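Local structure of 11S globulin isoform 1 (Cocos nucifera, 5WPW) at the interface of chains A and B. The protein stores nitrogen and carbon in the coconut seed as a hexameric 11S globulin of the cupin family, and is a potential food allergen. Residues are numbered along the deposited sequence; one frame, centred on the assembly and turned at random. Chains: chain A/B, 11S globulin isoform 1.

Contact 1: the interface of chains A and B. Residues chain A 382-386, 388, 404; chain B 75, 81, 102-105, 125, 221.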
# COMPACT_ATOMS: atom_id res chain seq x y z
N ARG A 382 -3.97 -20.95 26.60
CA ARG A 382 -3.33 -20.07 27.57
C ARG A 382 -3.95 -18.68 27.57
O ARG A 382 -3.81 -17.95 28.55
CB ARG A 382 -1.83 -19.95 27.33
CG ARG A 382 -1.12 -19.55 28.62
CD ARG A 382 0.33 -19.90 28.63
NE ARG A 382 1.14 -18.88 27.95
CZ ARG A 382 1.51 -17.73 28.50
NH1 ARG A 382 2.24 -16.87 27.79
NH2 ARG A 382 1.15 -17.43 29.74
N GLY A 383 -4.64 -18.30 26.49
CA GLY A 383 -5.22 -16.98 26.43
C GLY A 383 -6.59 -16.87 27.02
O GLY A 383 -7.12 -15.76 27.10
N MET A 384 -7.18 -17.98 27.42
CA MET A 384 -8.56 -18.04 27.89
C MET A 384 -8.61 -18.01 29.41
O MET A 384 -7.74 -18.58 30.08
CB MET A 384 -9.24 -19.30 27.37
CG MET A 384 -9.81 -19.12 25.95
SD MET A 384 -10.45 -20.67 25.33
CE MET A 384 -10.09 -20.38 23.57
N PRO A 385 -9.61 -17.34 29.98
CA PRO A 385 -9.75 -17.32 31.44
C PRO A 385 -9.93 -18.73 32.00
O PRO A 385 -10.63 -19.56 31.42
CB PRO A 385 -11.00 -16.47 31.67
CG PRO A 385 -11.11 -15.61 30.41
CD PRO A 385 -10.61 -16.49 29.30
N VAL A 386 -9.33 -18.97 33.17
CA VAL A 386 -9.47 -20.29 33.79
C VAL A 386 -10.94 -20.71 33.85
O VAL A 386 -11.27 -21.87 33.58
CB VAL A 386 -8.81 -20.32 35.18
CG1 VAL A 386 -7.34 -20.01 35.07
CG2 VAL A 386 -9.49 -19.34 36.12
N VAL A 388 -13.54 -19.90 31.98
CA VAL A 388 -14.02 -20.34 30.68
C VAL A 388 -13.61 -21.79 30.43
O VAL A 388 -14.41 -22.60 29.95
CB VAL A 388 -13.49 -19.40 29.58
CG1 VAL A 388 -13.72 -20.01 28.19
CG2 VAL A 388 -14.10 -18.01 29.72
N LYS A 404 -3.75 -25.49 31.42
CA LYS A 404 -3.33 -24.19 30.93
C LYS A 404 -1.86 -23.89 31.18
O LYS A 404 -1.18 -23.32 30.32
CB LYS A 404 -4.23 -23.12 31.56
CG LYS A 404 -3.83 -21.70 31.35
CD LYS A 404 -5.06 -20.82 31.58
CE LYS A 404 -4.69 -19.36 31.63
NZ LYS A 404 -5.90 -18.53 31.86
N VAL B 75 -9.16 -14.77 20.95
CA VAL B 75 -7.77 -15.11 21.23
C VAL B 75 -6.93 -14.85 19.98
O VAL B 75 -7.16 -15.46 18.93
CB VAL B 75 -7.63 -16.56 21.70
CG1 VAL B 75 -6.16 -16.87 21.92
CG2 VAL B 75 -8.44 -16.77 22.98
N GLU B 81 -0.73 -12.33 27.01
CA GLU B 81 -1.85 -12.15 27.94
C GLU B 81 -1.63 -10.86 28.71
O GLU B 81 -0.63 -10.72 29.42
CB GLU B 81 -1.95 -13.33 28.91
CG GLU B 81 -2.42 -14.60 28.28
CD GLU B 81 -1.33 -15.24 27.45
OE1 GLU B 81 -0.14 -15.00 27.76
OE2 GLU B 81 -1.66 -15.97 26.49
N ASP B 102 -4.96 -15.64 37.87
CA ASP B 102 -5.54 -15.78 36.54
C ASP B 102 -4.72 -14.89 35.60
O ASP B 102 -4.20 -13.85 36.02
CB ASP B 102 -7.04 -15.39 36.55
CG ASP B 102 -7.86 -16.03 35.39
OD1 ASP B 102 -7.30 -16.72 34.52
OD2 ASP B 102 -9.11 -15.79 35.33
N GLU B 103 -4.55 -15.33 34.37
CA GLU B 103 -4.07 -14.43 33.33
C GLU B 103 -4.66 -14.91 32.02
O GLU B 103 -4.76 -16.11 31.77
CB GLU B 103 -2.53 -14.37 33.27
CG GLU B 103 -1.90 -15.46 32.45
CD GLU B 103 -0.46 -15.19 32.10
OE1 GLU B 103 0.23 -16.15 31.68
OE2 GLU B 103 -0.00 -14.03 32.25
N HIS B 104 -5.07 -13.96 31.20
CA HIS B 104 -5.67 -14.31 29.92
C HIS B 104 -5.60 -13.08 29.03
O HIS B 104 -5.13 -12.01 29.44
CB HIS B 104 -7.11 -14.79 30.11
CG HIS B 104 -7.98 -13.85 30.88
ND1 HIS B 104 -8.63 -12.79 30.29
CD2 HIS B 104 -8.32 -13.81 32.20
CE1 HIS B 104 -9.31 -12.13 31.21
NE2 HIS B 104 -9.15 -12.73 32.38
N GLN B 105 -6.07 -13.25 27.80
CA GLN B 105 -6.09 -12.10 26.91
C GLN B 105 -7.27 -11.20 27.25
O GLN B 105 -8.16 -11.55 28.04
CB GLN B 105 -6.14 -12.53 25.45
CG GLN B 105 -4.80 -13.04 24.96
CD GLN B 105 -4.77 -13.22 23.46
OE1 GLN B 105 -5.53 -12.56 22.73
NE2 GLN B 105 -3.89 -14.09 22.98
N TRP B 125 -15.12 -16.84 22.11
CA TRP B 125 -16.13 -17.27 23.07
C TRP B 125 -16.93 -16.06 23.55
O TRP B 125 -16.49 -14.91 23.44
CB TRP B 125 -15.50 -18.04 24.26
CG TRP B 125 -14.48 -17.27 25.04
CD1 TRP B 125 -13.11 -17.30 24.87
CD2 TRP B 125 -14.72 -16.37 26.13
NE1 TRP B 125 -12.50 -16.47 25.77
CE2 TRP B 125 -13.46 -15.87 26.55
CE3 TRP B 125 -15.88 -15.91 26.77
CZ2 TRP B 125 -13.33 -14.96 27.58
CZ3 TRP B 125 -15.75 -14.99 27.81
CH2 TRP B 125 -14.48 -14.52 28.20
N VAL B 221 -14.16 -13.56 35.24
CA VAL B 221 -12.94 -13.35 34.47
C VAL B 221 -12.37 -12.02 34.92
O VAL B 221 -13.04 -11.23 35.59
CB VAL B 221 -13.20 -13.35 32.95
CG1 VAL B 221 -13.99 -14.57 32.54
CG2 VAL B 221 -13.91 -12.08 32.53
O HOH W 1 -9.84 -14.99 26.02
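The loop 382-385 of chain A, the start of helix 386-393 that follows it and the end of helix 397-405 lie against strand 102-104, B:Trp125 of strand 124-127 and nearby loops of chain B. A:Pro385 is the wedge: its CG sits over the centre of the B:His104 imidazole, 3.7 Å from the ring centroid, while its CD meets B:Trp125 tip to tip. A rigid, compact proline ring fits this slot between two aromatic side chains. B:His104 holds CG in the crowded position between backbone N and carbonyl carbon (chi1 54°), and its ND1 bonds in the ring plane to a lone pair of B:Gln105 O, which fixes the ring's rotation. One methyl of A:Val388, CG2, rests on a face of the B:Trp125 six-membered ring, offset toward the rim. The indole NE1 reaches A:Gly383 O through a water. A:Gly383 O also accepts a nearly straight bond from B:Gln105 N (2.8 Å, 173° at H), which comes from above the carbonyl plane. A:Lys404, extended beyond CG, sends NZ to two carbonyls, B:Glu103 O at 2.7 Å and A:Met384 O at 2.6 Å, both in plane; B:Asp102 OD1, 3.5 Å from NZ, adds a salt bridge that probably favours the charged ammonium. A:Arg382, bent at chi3 (84°), spreads its guanidinium between two carboxylates: B:Glu103 OE1 lies at its edge, whereas B:Glu81 lies over one face, with OE1 3.0 Å from NH1. These are salt bridges with poorly aligned N-H groups. The proline wedge and the charged pairs together help to hold neighbouring subunits in the hexamer.

Contact 2: the interface of chains A and B. Residues chain A 387-388, 391; chain B 214-215, 218-220.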
# COMPACT_ATOMS: atom_id res chain seq x y z
N GLU A 387 -11.85 -19.77 34.16
CA GLU A 387 -13.23 -20.18 34.39
C GLU A 387 -13.94 -20.52 33.10
O GLU A 387 -14.84 -21.36 33.10
CB GLU A 387 -14.01 -19.10 35.17
CG GLU A 387 -13.42 -18.84 36.56
CD GLU A 387 -14.46 -18.51 37.65
OE1 GLU A 387 -14.09 -18.58 38.83
OE2 GLU A 387 -15.63 -18.19 37.33
N VAL A 388 -13.54 -19.90 31.98
CA VAL A 388 -14.02 -20.34 30.68
C VAL A 388 -13.61 -21.79 30.43
O VAL A 388 -14.41 -22.60 29.95
CB VAL A 388 -13.49 -19.40 29.58
CG1 VAL A 388 -13.72 -20.01 28.19
CG2 VAL A 388 -14.10 -18.01 29.72
N ASN A 391 -15.71 -24.19 32.84
CA ASN A 391 -17.06 -24.46 32.35
C ASN A 391 -17.05 -25.17 31.00
O ASN A 391 -17.98 -25.94 30.73
CB ASN A 391 -17.86 -23.16 32.28
CG ASN A 391 -18.26 -22.63 33.68
OD1 ASN A 391 -19.22 -23.11 34.28
ND2 ASN A 391 -17.53 -21.63 34.18
N ARG B 214 -24.51 -23.68 30.68
CA ARG B 214 -24.84 -22.84 31.83
C ARG B 214 -23.66 -22.78 32.79
O ARG B 214 -23.09 -23.81 33.16
CB ARG B 214 -26.09 -23.37 32.55
CG ARG B 214 -26.71 -22.42 33.57
CD ARG B 214 -27.68 -21.37 32.96
NE ARG B 214 -28.79 -21.96 32.20
CZ ARG B 214 -29.87 -21.28 31.78
NH1 ARG B 214 -30.01 -19.98 32.05
NH2 ARG B 214 -30.82 -21.92 31.09
N ALA B 215 -23.26 -21.57 33.16
CA ALA B 215 -22.32 -21.36 34.26
C ALA B 215 -23.16 -21.05 35.50
O ALA B 215 -23.62 -19.92 35.67
CB ALA B 215 -21.33 -20.24 33.96
N GLY B 218 -21.96 -18.32 37.94
CA GLY B 218 -21.52 -17.13 37.26
C GLY B 218 -20.16 -17.41 36.66
O GLY B 218 -19.50 -18.38 37.03
N LEU B 219 -19.73 -16.59 35.73
CA LEU B 219 -18.40 -16.73 35.15
C LEU B 219 -17.60 -15.52 35.58
O LEU B 219 -17.92 -14.39 35.21
CB LEU B 219 -18.47 -16.83 33.63
CG LEU B 219 -17.14 -17.08 32.94
CD1 LEU B 219 -16.85 -18.55 33.00
CD2 LEU B 219 -17.17 -16.59 31.49
N GLN B 220 -16.55 -15.74 36.36
CA GLN B 220 -15.68 -14.65 36.76
C GLN B 220 -14.43 -14.68 35.89
O GLN B 220 -13.75 -15.70 35.80
CB GLN B 220 -15.30 -14.73 38.24
CG GLN B 220 -16.48 -14.44 39.17
CD GLN B 220 -16.62 -12.97 39.52
OE1 GLN B 220 -17.55 -12.30 39.07
NE2 GLN B 220 -15.69 -12.45 40.31
O HOH W 2 -11.44 -16.83 34.88
O HOH W 3 -17.84 -20.85 36.65
O HOH W 4 -17.51 -18.04 39.35
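A:Glu387 and B:Gln220 lie side by side and point the same way, their carboxylate and amide planes turned 66° apart, yet the polar link between them runs to the backbone of B:Gln220. The A:Glu387 chain, with CG anti to the carbonyl carbon (chi1 -62°) and a bend at chi2, brings OE2 to B:Gln220 N at 2.8 Å. The bond is fairly straight (166° at H), but the N-H meets the oxygen from above the carboxylate plane. Glutamate suits this place because it is long enough to reach a main-chain donor of the partner from the first turn of a helix. A water also joins OE2 to B:Gly218 O, and another connects A:Glu387 N with B:Gln220 O.

B:Leu219, with CG anti to its backbone N, pushes its forked tip toward helix 386-393. CD1 touches CB of A:Glu387 at 3.6 Å, while CD2 touches CG2 of A:Val388, the two side chains crossing obliquely. A:Asn391 slides past this leucine in the opposite direction; its ND2 lies 3.4 Å from CD1 and its OD1 faces B:Ala215, whose small methyl probably allows the amide to come near. A:Asn391 ND2 bonds to A:Glu387 O (2.9 Å), one turn back in its own helix, and a water links the same nitrogen to B:Gly218 O. These links steady the asparagine's short side chain. The patch pins the helix to the 214-220 segment through the carboxylate-to-backbone bond, bridging waters and a leucine contact, supporting subunit association.

The centres of the C-alpha atoms of contact 1 and contact 2 lie about 12 Å apart, and A:Val388 belongs to both: its CG2 methyl serves B:Trp125 in one and B:Leu219 in the other. Helix 386-393 of chain A runs through both, while chain B answers with regions mostly apart in sequence, although its stretch 214-221 runs on from contact 2 into contact 1 at B:Val221. The loop and helix of one subunit are thus seated on neighbouring patches of the partner, mainly direct bonds and ring contacts giving way to water-bridged ones. The join is not an exact two-fold; such a heterologous contact would suit the ring-shaped trimers that 11S globulins pair into hexamers.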